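Local structure of putative D-alanine N-acetyltransferase of GNAT family (Desulfovibrio desulfuricans subsp. desulfuricans str., 2R7H) at the interface of chains A and B. The protein probably transfers an acyl group, most likely acetyl from acetyl-CoA, to an amine acceptor, as members of the GNAT acetyltransferase family do. Numbering follows the deposited sequence. Chains: chain A/B, Putative D-alanine N-acetyltransferase of GNAT family.

The interface of chains A and B. Residues chain A 159-165; chain B 91-92, 94, 129-130, 132, 173.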
# COMPACT_ATOMS: atom_id res chain seq x y z
N LEU A 159 2.96 -10.58 8.27
CA LEU A 159 1.96 -11.14 7.40
C LEU A 159 2.65 -12.32 6.72
O LEU A 159 3.56 -12.16 5.91
CB LEU A 159 1.44 -10.16 6.38
CG LEU A 159 0.87 -8.93 7.00
CD1 LEU A 159 0.48 -8.10 5.73
CD2 LEU A 159 -0.35 -9.11 7.94
N LYS A 160 2.23 -13.52 7.11
CA LYS A 160 2.88 -14.73 6.61
C LYS A 160 2.72 -15.01 5.12
O LYS A 160 1.65 -14.85 4.55
CB LYS A 160 2.34 -15.95 7.34
CG LYS A 160 2.48 -15.96 8.90
CD LYS A 160 3.89 -15.98 9.49
CE LYS A 160 4.58 -17.28 9.15
NZ LYS A 160 5.87 -17.43 9.81
N ALA A 161 3.83 -15.34 4.48
CA ALA A 161 3.91 -15.75 3.10
C ALA A 161 3.34 -14.66 2.31
O ALA A 161 2.70 -14.89 1.27
CB ALA A 161 3.13 -17.03 2.83
N PHE A 162 3.57 -13.44 2.77
CA PHE A 162 2.99 -12.29 1.95
C PHE A 162 3.52 -12.03 0.56
O PHE A 162 2.72 -11.73 -0.38
CB PHE A 162 3.17 -11.01 2.80
CG PHE A 162 2.60 -9.75 2.15
CD1 PHE A 162 3.38 -8.95 1.35
CD2 PHE A 162 1.32 -9.37 2.42
CE1 PHE A 162 2.85 -7.82 0.74
CE2 PHE A 162 0.80 -8.23 1.86
CZ PHE A 162 1.56 -7.48 1.01
N TYR A 163 4.83 -12.00 0.40
CA TYR A 163 5.33 -11.66 -0.94
C TYR A 163 5.25 -12.84 -1.94
O TYR A 163 5.23 -12.64 -3.12
CB TYR A 163 6.79 -11.17 -0.87
CG TYR A 163 7.02 -9.91 -0.13
CD1 TYR A 163 6.81 -8.69 -0.72
CD2 TYR A 163 7.50 -9.92 1.17
CE1 TYR A 163 7.00 -7.51 -0.05
CE2 TYR A 163 7.68 -8.69 1.84
CZ TYR A 163 7.47 -7.51 1.21
OH TYR A 163 7.72 -6.35 1.90
N ARG A 164 5.28 -14.06 -1.43
CA ARG A 164 5.21 -15.30 -2.22
C ARG A 164 5.27 -16.39 -1.18
O ARG A 164 5.46 -16.08 0.00
CB ARG A 164 6.37 -15.46 -3.21
CG ARG A 164 7.70 -15.27 -2.57
CD ARG A 164 8.84 -15.43 -3.54
NE ARG A 164 10.05 -15.01 -2.84
CZ ARG A 164 11.29 -15.17 -3.28
NH1 ARG A 164 11.56 -15.85 -4.39
NH2 ARG A 164 12.27 -14.72 -2.52
N ALA A 165 5.13 -17.64 -1.61
CA ALA A 165 5.17 -18.75 -0.69
C ALA A 165 6.47 -18.68 0.11
O ALA A 165 7.53 -18.37 -0.43
CB ALA A 165 5.06 -20.10 -1.45
N THR B 91 4.31 -8.70 -5.41
CA THR B 91 4.03 -9.97 -4.74
C THR B 91 3.59 -10.97 -5.80
O THR B 91 3.27 -10.58 -6.90
CB THR B 91 2.84 -9.85 -3.75
OG1 THR B 91 1.59 -9.85 -4.46
CG2 THR B 91 2.98 -8.63 -2.84
N GLU B 92 3.62 -12.25 -5.43
CA GLU B 92 3.19 -13.38 -6.28
C GLU B 92 1.98 -13.99 -5.61
O GLU B 92 2.11 -14.49 -4.53
CB GLU B 92 4.33 -14.45 -6.41
CG GLU B 92 3.97 -15.89 -6.97
CD GLU B 92 3.52 -16.96 -5.91
OE1 GLU B 92 4.36 -17.49 -5.10
OE2 GLU B 92 2.32 -17.35 -5.96
N THR B 94 -0.73 -12.62 -4.12
CA THR B 94 -1.36 -11.90 -3.01
C THR B 94 -2.22 -10.79 -3.63
O THR B 94 -1.77 -10.15 -4.57
CB THR B 94 -0.36 -11.34 -2.03
OG1 THR B 94 0.33 -12.43 -1.44
CG2 THR B 94 -1.05 -10.61 -0.87
N ARG B 129 -3.18 -16.97 -3.80
CA ARG B 129 -3.04 -17.70 -2.56
C ARG B 129 -3.70 -16.97 -1.41
O ARG B 129 -4.27 -17.61 -0.54
CB ARG B 129 -1.55 -17.81 -2.19
CG ARG B 129 -0.65 -18.41 -3.26
CD ARG B 129 0.85 -18.33 -2.95
NE ARG B 129 1.30 -16.94 -2.79
CZ ARG B 129 1.57 -16.34 -1.63
NH1 ARG B 129 1.49 -16.99 -0.47
NH2 ARG B 129 1.96 -15.09 -1.62
N LEU B 130 -3.59 -15.63 -1.39
CA LEU B 130 -4.09 -14.79 -0.29
C LEU B 130 -4.90 -13.61 -0.71
O LEU B 130 -4.62 -13.03 -1.73
CB LEU B 130 -2.89 -14.22 0.47
CG LEU B 130 -1.99 -15.25 1.18
CD1 LEU B 130 -0.64 -14.61 1.65
CD2 LEU B 130 -2.81 -15.78 2.27
N PHE B 132 -6.14 -10.08 1.17
CA PHE B 132 -6.07 -9.26 2.35
C PHE B 132 -7.10 -8.14 2.32
O PHE B 132 -7.40 -7.63 1.28
CB PHE B 132 -4.67 -8.65 2.52
CG PHE B 132 -3.63 -9.63 2.94
CD1 PHE B 132 -3.52 -10.02 4.27
CD2 PHE B 132 -2.79 -10.22 2.01
CE1 PHE B 132 -2.59 -10.91 4.63
CE2 PHE B 132 -1.89 -11.12 2.36
CZ PHE B 132 -1.76 -11.47 3.69
N ARG B 173 -6.71 -11.54 6.96
CA ARG B 173 -6.14 -12.46 5.99
C ARG B 173 -7.14 -13.57 5.57
O ARG B 173 -7.77 -14.15 6.43
CB ARG B 173 -4.99 -13.17 6.71
CG ARG B 173 -4.19 -14.20 5.91
CD ARG B 173 -3.51 -15.10 6.87
NE ARG B 173 -2.68 -16.07 6.19
CZ ARG B 173 -1.47 -15.82 5.73
NH1 ARG B 173 -0.92 -14.60 5.80
NH2 ARG B 173 -0.82 -16.80 5.13
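The turn that follows strand 154-159 of chain A packs against strands 94-102, 130-136 and 167-175 of chain B, and the loops just before the first two, in a two-fold symmetric interface that may or may not be the biological dimer. Four successive backbone carbonyls, from A:Lys160 to A:Tyr163, each accept a hydrogen bond from chain B, so the polar part of the contact reads the backbone, while A:Phe162 supplies the apolar part. Arginine suits this task because its flat guanidinium can offer several N-H groups to carbonyl oxygens. B:Arg173, extended from CG to NE, reaches the first carbonyl end-on: NH1 lies 2.9 Å from A:Lys160 O, on a lone pair, while NH2 comes from above the carbonyl plane. Methyl CD2 of B:Leu130 covers one face of this guanidinium. B:Arg129 instead bends at chi3 (-60°) and grips A:Ala161 O through NH1 and NH2, both at 3.0 Å. Its NE and NH2 hold B:Glu92 O within chain B, fixing the group's rotation; B:Glu92 OE2 makes a weak salt bridge to B:Arg129 NE at 3.4 Å, which may help balance the charge. The backbone of A:Arg164 and A:Ala165 lies over one guanidinium face. On the far side of the turn from the arginines, A:Phe162 points its ring into chain B, with CG anti to the backbone N (chi1 -178°). It crosses B:Phe132 obliquely, CD2 3.7 Å from B:Phe132 CE2. B:Thr91 CG2, anti to its carbonyl carbon, touches A:Phe162 CE1 at 3.7 Å. Threonine serves both needs: B:Thr94 turns methyl CG2 toward A:Phe162 CE2, while OG1 donates to A:Phe162 O at 2.7 Å. Farther along, B:Glu92 N donates to A:Tyr163 O at 2.8 Å, from above the carbonyl plane.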